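Local coordinates for protein transmembrane oligosaccharyl transferase, putative (Archaeoglobus fulgidus, PDB 3VGP) that is a putative transmembrane oligosaccharyl transferase of the AglB family, represented here by its C-terminal globular domain, at residues V89-M97 and F128-M138; Q59-T70 and F105-Y114. The protein carries 1 engineered substitution. One frame throughout, in Å; residues are numbered along the deposited sequence.

Interaction 1: V89-M97 and F128-M138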
loop_
_atom_site.group_PDB
_atom_site.type_symbol
_atom_site.label_atom_id
_atom_site.label_comp_id
_atom_site.label_asym_id
_atom_site.label_seq_id
_atom_site.Cartn_x
_atom_site.Cartn_y
_atom_site.Cartn_z
ATOM N N VAL A 89 1.656 -5.832 0.329
ATOM C CA VAL A 89 1.410 -4.430 0.631
ATOM C C VAL A 89 2.760 -3.771 0.348
ATOM O O VAL A 89 3.797 -4.253 0.802
ATOM C CB VAL A 89 1.034 -4.210 2.112
ATOM C CG1 VAL A 89 0.955 -2.722 2.401
ATOM C CG2 VAL A 89 -0.313 -4.861 2.408
ATOM N N VAL A 90 2.753 -2.674 -0.397
ATOM C CA VAL A 90 4.005 -2.017 -0.753
ATOM C C VAL A 90 4.068 -0.575 -0.275
ATOM O O VAL A 90 3.114 0.181 -0.447
ATOM C CB VAL A 90 4.209 -2.033 -2.282
ATOM C CG1 VAL A 90 5.606 -1.535 -2.633
ATOM C CG2 VAL A 90 3.989 -3.440 -2.817
ATOM N N THR A 91 5.199 -0.204 0.318
ATOM C CA THR A 91 5.402 1.156 0.810
ATOM C C THR A 91 6.655 1.745 0.163
ATOM O O THR A 91 7.386 1.048 -0.537
ATOM C CB THR A 91 5.565 1.196 2.355
ATOM O OG1 THR A 91 6.759 0.502 2.743
ATOM C CG2 THR A 91 4.361 0.536 3.033
ATOM N N ALA A 92 6.882 3.036 0.384
ATOM C CA ALA A 92 8.051 3.727 -0.161
ATOM C C ALA A 92 8.189 5.037 0.599
ATOM O O ALA A 92 7.230 5.500 1.217
ATOM C CB ALA A 92 7.866 3.998 -1.653
ATOM N N ASP A 93 9.368 5.650 0.557
ATOM C CA ASP A 93 9.555 6.901 1.290
ATOM C C ASP A 93 8.530 7.955 0.892
ATOM O O ASP A 93 8.047 8.711 1.741
ATOM C CB ASP A 93 10.957 7.482 1.059
ATOM C CG ASP A 93 12.047 6.698 1.760
ATOM O OD1 ASP A 93 11.735 5.931 2.695
ATOM O OD2 ASP A 93 13.231 6.868 1.383
ATOM N N GLU A 94 8.189 7.995 -0.391
ATOM C CA GLU A 94 7.245 8.988 -0.908
ATOM C C GLU A 94 5.888 9.078 -0.212
ATOM O O GLU A 94 5.287 10.148 -0.188
ATOM C CB GLU A 94 7.015 8.782 -2.411
ATOM C CG GLU A 94 6.343 7.462 -2.772
ATOM C CD GLU A 94 5.952 7.381 -4.238
ATOM O OE1 GLU A 94 5.385 6.343 -4.647
ATOM O OE2 GLU A 94 6.206 8.358 -4.980
ATOM N N ILE A 95 5.381 7.976 0.336
ATOM C CA ILE A 95 4.081 8.050 0.997
ATOM C C ILE A 95 4.180 8.273 2.500
ATOM O O ILE A 95 3.175 8.216 3.216
ATOM C CB ILE A 95 3.204 6.791 0.707
ATOM C CG1 ILE A 95 3.859 5.522 1.257
ATOM C CG2 ILE A 95 3.005 6.645 -0.787
ATOM C CD1 ILE A 95 2.941 4.305 1.171
ATOM N N THR A 96 5.393 8.546 2.975
ATOM C CA THR A 96 5.623 8.787 4.395
ATOM C C THR A 96 5.952 10.259 4.613
ATOM O O THR A 96 6.047 11.029 3.657
ATOM C CB THR A 96 6.800 7.955 4.924
ATOM O OG1 THR A 96 8.039 8.547 4.507
ATOM C CG2 THR A 96 6.717 6.526 4.383
HETATM N N MSE A 97 6.128 10.644 5.872
HETATM C CA MSE A 97 6.440 12.030 6.198
HETATM C C MSE A 97 7.936 12.297 6.314
HETATM O O MSE A 97 8.359 13.188 7.047
HETATM C CB MSE A 97 5.729 12.440 7.491
HETATM C CG MSE A 97 4.222 12.644 7.325
HETATM SE SE MSE A 97 3.761 14.028 6.040
HETATM C CE MSE A 97 4.244 15.572 7.091
ATOM N N PHE A 128 0.793 10.669 11.431
ATOM C CA PHE A 128 1.548 9.664 10.688
ATOM C C PHE A 128 2.266 8.668 11.602
ATOM O O PHE A 128 2.214 7.460 11.378
ATOM C CB PHE A 128 2.584 10.338 9.782
ATOM C CG PHE A 128 3.486 9.366 9.083
ATOM C CD1 PHE A 128 3.035 8.653 7.977
ATOM C CD2 PHE A 128 4.759 9.101 9.577
ATOM C CE1 PHE A 128 3.833 7.690 7.380
ATOM C CE2 PHE A 128 5.564 8.133 8.984
ATOM C CZ PHE A 128 5.095 7.426 7.884
ATOM N N ASN A 129 2.931 9.168 12.639
ATOM C CA ASN A 129 3.667 8.286 13.539
ATOM C C ASN A 129 2.836 7.251 14.295
ATOM O O ASN A 129 3.393 6.298 14.843
ATOM C CB ASN A 129 4.490 9.104 14.537
ATOM C CG ASN A 129 5.592 9.903 13.866
ATOM O OD1 ASN A 129 6.086 9.535 12.797
ATOM N ND2 ASN A 129 5.999 10.993 14.502
ATOM N N HIS A 130 1.518 7.421 14.333
ATOM C CA HIS A 130 0.675 6.450 15.028
ATOM C C HIS A 130 -0.064 5.515 14.079
ATOM O O HIS A 130 -0.900 4.724 14.513
ATOM C CB HIS A 130 -0.346 7.156 15.923
ATOM C CG HIS A 130 0.261 7.857 17.100
ATOM N ND1 HIS A 130 0.906 9.070 16.993
ATOM C CD2 HIS A 130 0.327 7.509 18.407
ATOM C CE1 HIS A 130 1.342 9.441 18.183
ATOM N NE2 HIS A 130 1.004 8.512 19.059
ATOM N N THR A 131 0.249 5.592 12.789
ATOM C CA THR A 131 -0.431 4.757 11.795
ATOM C C THR A 131 0.248 3.418 11.560
ATOM O O THR A 131 1.392 3.202 11.958
ATOM C CB THR A 131 -0.497 5.449 10.423
ATOM O OG1 THR A 131 0.834 5.601 9.907
ATOM C CG2 THR A 131 -1.150 6.817 10.539
ATOM N N VAL A 132 -0.473 2.521 10.898
ATOM C CA VAL A 132 0.069 1.216 10.561
ATOM C C VAL A 132 1.175 1.437 9.525
ATOM O O VAL A 132 2.168 0.704 9.497
ATOM C CB VAL A 132 -1.033 0.297 9.992
ATOM C CG1 VAL A 132 -0.412 -0.884 9.255
ATOM C CG2 VAL A 132 -1.911 -0.209 11.132
ATOM N N LEU A 133 1.012 2.458 8.683
ATOM C CA LEU A 133 2.027 2.767 7.678
ATOM C C LEU A 133 3.359 3.053 8.367
ATOM O O LEU A 133 4.422 2.649 7.880
ATOM C CB LEU A 133 1.609 3.975 6.825
ATOM C CG LEU A 133 2.642 4.536 5.837
ATOM C CD1 LEU A 133 3.238 3.432 4.958
ATOM C CD2 LEU A 133 1.974 5.596 4.974
ATOM N N TYR A 134 3.311 3.755 9.496
ATOM C CA TYR A 134 4.543 4.049 10.222
ATOM C C TYR A 134 5.160 2.729 10.675
ATOM O O TYR A 134 6.356 2.490 10.496
ATOM C CB TYR A 134 4.262 4.920 11.454
ATOM C CG TYR A 134 5.484 5.119 12.331
ATOM C CD1 TYR A 134 6.323 6.222 12.156
ATOM C CD2 TYR A 134 5.823 4.180 13.304
ATOM C CE1 TYR A 134 7.474 6.383 12.930
ATOM C CE2 TYR A 134 6.972 4.330 14.083
ATOM C CZ TYR A 134 7.790 5.434 13.888
ATOM O OH TYR A 134 8.917 5.589 14.662
ATOM N N ARG A 135 4.338 1.868 11.265
ATOM C CA ARG A 135 4.818 0.580 11.747
ATOM C C ARG A 135 5.336 -0.315 10.633
ATOM O O ARG A 135 6.148 -1.204 10.876
ATOM C CB ARG A 135 3.724 -0.118 12.551
ATOM C CG ARG A 135 3.729 0.300 14.016
ATOM C CD ARG A 135 2.431 -0.055 14.693
ATOM N NE ARG A 135 1.387 0.906 14.360
ATOM C CZ ARG A 135 0.108 0.754 14.678
ATOM N NH1 ARG A 135 -0.290 -0.327 15.338
ATOM N NH2 ARG A 135 -0.771 1.684 14.341
ATOM N N LEU A 136 4.866 -0.088 9.410
ATOM C CA LEU A 136 5.353 -0.871 8.282
ATOM C C LEU A 136 6.688 -0.307 7.804
ATOM O O LEU A 136 7.743 -0.926 7.970
ATOM C CB LEU A 136 4.354 -0.840 7.112
ATOM C CG LEU A 136 3.060 -1.644 7.258
ATOM C CD1 LEU A 136 2.071 -1.258 6.175
ATOM C CD2 LEU A 136 3.389 -3.125 7.164
ATOM N N HIS A 137 6.640 0.890 7.234
ATOM C CA HIS A 137 7.825 1.514 6.664
ATOM C C HIS A 137 8.927 1.968 7.617
ATOM O O HIS A 137 10.109 1.778 7.325
ATOM C CB HIS A 137 7.405 2.700 5.798
ATOM C CG HIS A 137 8.412 3.072 4.757
ATOM N ND1 HIS A 137 8.559 2.367 3.582
ATOM C CD2 HIS A 137 9.331 4.066 4.719
ATOM C CE1 HIS A 137 9.524 2.913 2.863
ATOM N NE2 HIS A 137 10.008 3.945 3.530
HETATM N N MSE A 138 8.556 2.580 8.736
HETATM C CA MSE A 138 9.558 3.071 9.681
HETATM C C MSE A 138 10.145 1.993 10.582
HETATM O O MSE A 138 11.288 2.112 11.018
HETATM C CB MSE A 138 8.977 4.178 10.571
HETATM C CG MSE A 138 8.243 5.289 9.844
HETATM SE SE MSE A 138 9.082 5.938 8.250
HETATM C CE MSE A 138 7.644 5.545 7.066
#

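Interaction 2: Q59-T70 and F105-Y114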
loop_
_atom_site.group_PDB
_atom_site.type_symbol
_atom_site.label_atom_id
_atom_site.label_comp_id
_atom_site.label_asym_id
_atom_site.label_seq_id
_atom_site.Cartn_x
_atom_site.Cartn_y
_atom_site.Cartn_z
ATOM N N GLN A 59 -10.542 4.196 -8.016
ATOM C CA GLN A 59 -10.985 4.891 -6.814
ATOM C C GLN A 59 -11.148 3.972 -5.606
ATOM O O GLN A 59 -10.767 4.331 -4.487
ATOM C CB GLN A 59 -12.304 5.625 -7.083
ATOM C CG GLN A 59 -12.722 6.565 -5.965
ATOM C CD GLN A 59 -11.667 7.611 -5.660
ATOM O OE1 GLN A 59 -11.229 8.347 -6.546
ATOM N NE2 GLN A 59 -11.251 7.684 -4.398
ATOM N N ALA A 60 -11.723 2.792 -5.826
ATOM C CA ALA A 60 -11.924 1.840 -4.741
ATOM C C ALA A 60 -10.569 1.398 -4.199
ATOM O O ALA A 60 -10.384 1.264 -2.988
ATOM C CB ALA A 60 -12.724 0.629 -5.241
ATOM N N GLY A 61 -9.622 1.177 -5.102
ATOM C CA GLY A 61 -8.293 0.765 -4.695
ATOM C C GLY A 61 -7.602 1.852 -3.891
ATOM O O GLY A 61 -6.871 1.565 -2.939
ATOM N N ALA A 62 -7.836 3.105 -4.269
ATOM C CA ALA A 62 -7.226 4.236 -3.575
ATOM C C ALA A 62 -7.798 4.362 -2.167
ATOM O O ALA A 62 -7.064 4.571 -1.202
ATOM C CB ALA A 62 -7.469 5.532 -4.365
ATOM N N VAL A 63 -9.115 4.236 -2.050
ATOM C CA VAL A 63 -9.754 4.336 -0.747
ATOM C C VAL A 63 -9.291 3.180 0.127
ATOM O O VAL A 63 -9.020 3.371 1.308
ATOM C CB VAL A 63 -11.285 4.314 -0.868
ATOM C CG1 VAL A 63 -11.914 4.244 0.515
ATOM C CG2 VAL A 63 -11.754 5.569 -1.595
ATOM N N ASP A 64 -9.201 1.984 -0.453
ATOM C CA ASP A 64 -8.735 0.819 0.301
ATOM C C ASP A 64 -7.351 1.107 0.878
ATOM O O ASP A 64 -7.109 0.929 2.070
ATOM C CB ASP A 64 -8.597 -0.425 -0.590
ATOM C CG ASP A 64 -9.928 -1.048 -0.970
ATOM O OD1 ASP A 64 -10.963 -0.711 -0.364
ATOM O OD2 ASP A 64 -9.920 -1.906 -1.882
ATOM N N ALA A 65 -6.436 1.533 0.017
ATOM C CA ALA A 65 -5.072 1.806 0.452
ATOM C C ALA A 65 -4.985 2.926 1.483
ATOM O O ALA A 65 -4.234 2.824 2.448
ATOM C CB ALA A 65 -4.189 2.121 -0.756
ATOM N N ALA A 66 -5.755 3.989 1.285
ATOM C CA ALA A 66 -5.734 5.105 2.222
ATOM C C ALA A 66 -6.269 4.687 3.596
ATOM O O ALA A 66 -5.681 5.018 4.625
ATOM C CB ALA A 66 -6.546 6.274 1.661
ATOM N N LYS A 67 -7.379 3.958 3.619
ATOM C CA LYS A 67 -7.947 3.509 4.887
ATOM C C LYS A 67 -6.977 2.567 5.590
ATOM O O LYS A 67 -6.844 2.582 6.815
ATOM C CB LYS A 67 -9.275 2.786 4.647
ATOM C CG LYS A 67 -10.415 3.684 4.180
ATOM C CD LYS A 67 -10.902 4.612 5.285
ATOM C CE LYS A 67 -12.148 5.372 4.842
ATOM N NZ LYS A 67 -12.649 6.310 5.889
ATOM N N PHE A 68 -6.301 1.742 4.802
ATOM C CA PHE A 68 -5.345 0.783 5.335
ATOM C C PHE A 68 -4.131 1.494 5.924
ATOM O O PHE A 68 -3.760 1.258 7.074
ATOM C CB PHE A 68 -4.897 -0.167 4.218
ATOM C CG PHE A 68 -3.809 -1.124 4.623
ATOM C CD1 PHE A 68 -4.116 -2.387 5.109
ATOM C CD2 PHE A 68 -2.473 -0.756 4.513
ATOM C CE1 PHE A 68 -3.109 -3.271 5.479
ATOM C CE2 PHE A 68 -1.459 -1.631 4.882
ATOM C CZ PHE A 68 -1.780 -2.892 5.366
ATOM N N PHE A 69 -3.521 2.374 5.136
ATOM C CA PHE A 69 -2.334 3.084 5.586
ATOM C C PHE A 69 -2.570 4.012 6.771
ATOM O O PHE A 69 -1.717 4.107 7.654
ATOM C CB PHE A 69 -1.700 3.862 4.423
ATOM C CG PHE A 69 -0.997 2.980 3.411
ATOM C CD1 PHE A 69 -0.173 1.931 3.834
ATOM C CD2 PHE A 69 -1.141 3.208 2.044
ATOM C CE1 PHE A 69 0.497 1.126 2.906
ATOM C CE2 PHE A 69 -0.477 2.414 1.107
ATOM C CZ PHE A 69 0.344 1.370 1.537
ATOM N N THR A 70 -3.725 4.671 6.810
ATOM C CA THR A 70 -4.027 5.591 7.906
ATOM C C THR A 70 -4.622 4.935 9.150
ATOM O O THR A 70 -4.876 5.613 10.151
ATOM C CB THR A 70 -4.971 6.730 7.438
ATOM O OG1 THR A 70 -6.188 6.176 6.921
ATOM C CG2 THR A 70 -4.302 7.549 6.354
ATOM N N PHE A 105 1.591 11.546 1.607
ATOM C CA PHE A 105 0.787 11.193 2.774
ATOM C C PHE A 105 -0.405 12.133 2.966
ATOM O O PHE A 105 -1.487 11.691 3.346
ATOM C CB PHE A 105 1.645 11.140 4.041
ATOM C CG PHE A 105 0.922 10.552 5.221
ATOM C CD1 PHE A 105 0.557 11.350 6.299
ATOM C CD2 PHE A 105 0.548 9.210 5.223
ATOM C CE1 PHE A 105 -0.173 10.822 7.362
ATOM C CE2 PHE A 105 -0.187 8.674 6.282
ATOM C CZ PHE A 105 -0.545 9.488 7.352
ATOM N N PRO A 106 -0.231 13.440 2.712
ATOM C CA PRO A 106 -1.401 14.305 2.894
ATOM C C PRO A 106 -2.524 13.896 1.932
ATOM O O PRO A 106 -3.698 13.929 2.291
ATOM C CB PRO A 106 -0.846 15.696 2.592
ATOM C CG PRO A 106 0.566 15.592 3.118
ATOM C CD PRO A 106 0.997 14.243 2.563
ATOM N N ALA A 107 -2.155 13.506 0.713
ATOM C CA ALA A 107 -3.134 13.080 -0.281
ATOM C C ALA A 107 -3.820 11.814 0.211
ATOM O O ALA A 107 -5.031 11.661 0.082
ATOM C CB ALA A 107 -2.448 12.820 -1.629
ATOM N N ILE A 108 -3.033 10.905 0.776
ATOM C CA ILE A 108 -3.577 9.662 1.306
ATOM C C ILE A 108 -4.581 9.985 2.411
ATOM O O ILE A 108 -5.677 9.426 2.449
ATOM C CB ILE A 108 -2.446 8.759 1.863
ATOM C CG1 ILE A 108 -1.632 8.181 0.700
ATOM C CG2 ILE A 108 -3.026 7.651 2.719
ATOM C CD1 ILE A 108 -0.383 7.403 1.125
HETATM N N MSE A 109 -4.210 10.899 3.303
HETATM C CA MSE A 109 -5.100 11.299 4.386
HETATM C C MSE A 109 -6.416 11.859 3.847
HETATM O O MSE A 109 -7.486 11.526 4.359
HETATM C CB MSE A 109 -4.424 12.340 5.279
HETATM C CG MSE A 109 -3.330 11.774 6.167
HETATM SE SE MSE A 109 -2.758 13.063 7.483
HETATM C CE MSE A 109 -4.332 13.016 8.602
ATOM N N ARG A 110 -6.342 12.698 2.816
ATOM C CA ARG A 110 -7.549 13.280 2.228
ATOM C C ARG A 110 -8.483 12.205 1.685
ATOM O O ARG A 110 -9.689 12.242 1.930
ATOM C CB ARG A 110 -7.200 14.253 1.095
ATOM C CG ARG A 110 -6.410 15.472 1.533
ATOM C CD ARG A 110 -6.480 16.586 0.500
ATOM N NE ARG A 110 -5.564 17.673 0.829
ATOM C CZ ARG A 110 -4.256 17.637 0.597
ATOM N NH1 ARG A 110 -3.713 16.569 0.027
ATOM N NH2 ARG A 110 -3.489 18.662 0.940
ATOM N N ILE A 111 -7.923 11.255 0.943
ATOM C CA ILE A 111 -8.715 10.172 0.367
ATOM C C ILE A 111 -9.348 9.321 1.465
ATOM O O ILE A 111 -10.447 8.786 1.293
ATOM C CB ILE A 111 -7.848 9.279 -0.548
ATOM C CG1 ILE A 111 -7.365 10.090 -1.752
ATOM C CG2 ILE A 111 -8.640 8.062 -1.007
ATOM C CD1 ILE A 111 -8.481 10.645 -2.615
ATOM N N ALA A 112 -8.658 9.206 2.597
ATOM C CA ALA A 112 -9.167 8.433 3.726
ATOM C C ALA A 112 -10.265 9.206 4.454
ATOM O O ALA A 112 -10.903 8.674 5.365
ATOM C CB ALA A 112 -8.037 8.102 4.694
ATOM N N GLY A 113 -10.470 10.461 4.060
ATOM C CA GLY A 113 -11.510 11.267 4.679
ATOM C C GLY A 113 -11.064 12.257 5.742
ATOM O O GLY A 113 -11.900 12.851 6.427
ATOM N N TYR A 114 -9.760 12.447 5.894
ATOM C CA TYR A 114 -9.263 13.384 6.892
ATOM C C TYR A 114 -9.087 14.773 6.289
ATOM O O TYR A 114 -8.692 14.919 5.132
ATOM C CB TYR A 114 -7.933 12.892 7.475
ATOM C CG TYR A 114 -8.047 11.608 8.260
ATOM C CD1 TYR A 114 -8.522 11.605 9.570
ATOM C CD2 TYR A 114 -7.701 10.385 7.683
ATOM C CE1 TYR A 114 -8.651 10.414 10.288
ATOM C CE2 TYR A 114 -7.826 9.194 8.390
ATOM C CZ TYR A 114 -8.300 9.215 9.688
ATOM O OH TYR A 114 -8.421 8.036 10.386
HETATM O O HOH W 1 -8.395 5.726 8.338
#

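Interaction 1: V89-M97 and F128-M138
In the mixed alpha/beta core of this AglB-type domain, the end of strand 88-91 and the 3-10 turn after it pack against helix 132-138, with His137 bonded at both ring nitrogens. The two short axes approach to 9.2 Å at a crossing angle of -76°. Thr91 OG1 meets His137 ND1 at 2.7 Å, lying at the ring edge near its plane. At the other ring nitrogen, His137 NE2 donates to Asp93 OD1 over 2.8 Å in a fairly straight bond (165°). It reaches the carboxylate on its anti side, somewhat out of the carboxylate plane, which stands nearly at right angles to that of the imidazole. Two bonds from one segment thus fix the rotation of a buried ring, and the carboxylate would tend to polarise it. Ala92 O lies over one face, offset toward the rim. The ring gets there because CG of His137 is anti to its backbone N (chi1 -157°), which sends the imidazole out from the helix toward the turn.

Next to these bonds the side chains that meet are largely apolar. Leu133 puts CD1 3.7 Å from Thr91 CG2 and 3.9 Å from Ile95 CD1, while Leu136 CD1 lies against Val89 CG1. Farther along, Met97 N sits over the centre of the Phe128 ring, and Thr96 CB is 3.5 Å from Phe128 CZ.

Thr131 N-caps the helix, its OG1 accepting from Tyr134 N at 3.1 Å. Strand 156-161 pairs with strand 88-91 and touches Leu136 through Phe159, helix 58-69 brings Phe68 and Phe69 against Val89, and helix 6-20 meets Val90.

Interaction 2: Q59-T70 and F105-Y114
The Tyr114 ring turns an edge to Thr70, whose OG1 lies near the ring plane, 3.7 Å from Tyr114 CE2. Phe105 and Phe69 are met obliquely, the first by Thr70 CG2 and the second by Ile108 CD1. Outside the contact, Phe127 and Phe128 make edge-to-face pairs with Tyr114 and Phe105 respectively. A water links Thr70 and Tyr114 as well, donating to Thr70 OG1 at 2.7 Å and lying 3.1 Å from Tyr114 OH. With chi1 at 58°, Thr70 OG1 is directed back along its own helix and donates a hydrogen bond to Ala66 O over 2.6 Å. That carbonyl also accepts from Thr70 N, the two donors arriving from opposite faces of its plane.

Helices 58-69 and 105-111 cross steeply here, their short axes 8.3 Å apart at -105°, and small side chains permit the close approach. Ala66 lies at the centre, its CB 3.8 Å from Ala112 CB and in touch with Ile108 CG2. Ile111 packs as a knob into a hole made by Gln59, Ala62, Val63 and Ala66; its CG2 branch does the touching and reaches 3.8 Å from Ala66 CB. The second helix closes in a Schellman motif, with Gly113 at positive phi and Gly113 N and Tyr114 N bonded back into the last turn. This C-terminal end is met by Lys67, whose chain bends at chi2 and carries NZ to Ala112 O at 3.0 Å, tilted 33° from the carbonyl plane. Trp38, from a loop, touches both Ile108 and Ile111.

How the interactions relate
Interactions 1 and 2 have centres about 13 Å apart and meet directly through helix 58-69, whose C-terminal end lies against both segments of interaction 1. Phe69 takes part in both regions: its backbone O is 3.3 Å from Thr131 CB and 3.4 Å from Leu133 CB, while its ring, with CZ 3.6 Å from Val90 O, packs beside strand 88-91. Phe105 makes a second junction, its CB lying 3.4 Å from Ile95 O. The segments alternate along the chain: strand 88-91 leads into helix 105-111, which is followed by helix 121-129. The two contacts thus share a border formed by Phe69 and Phe105.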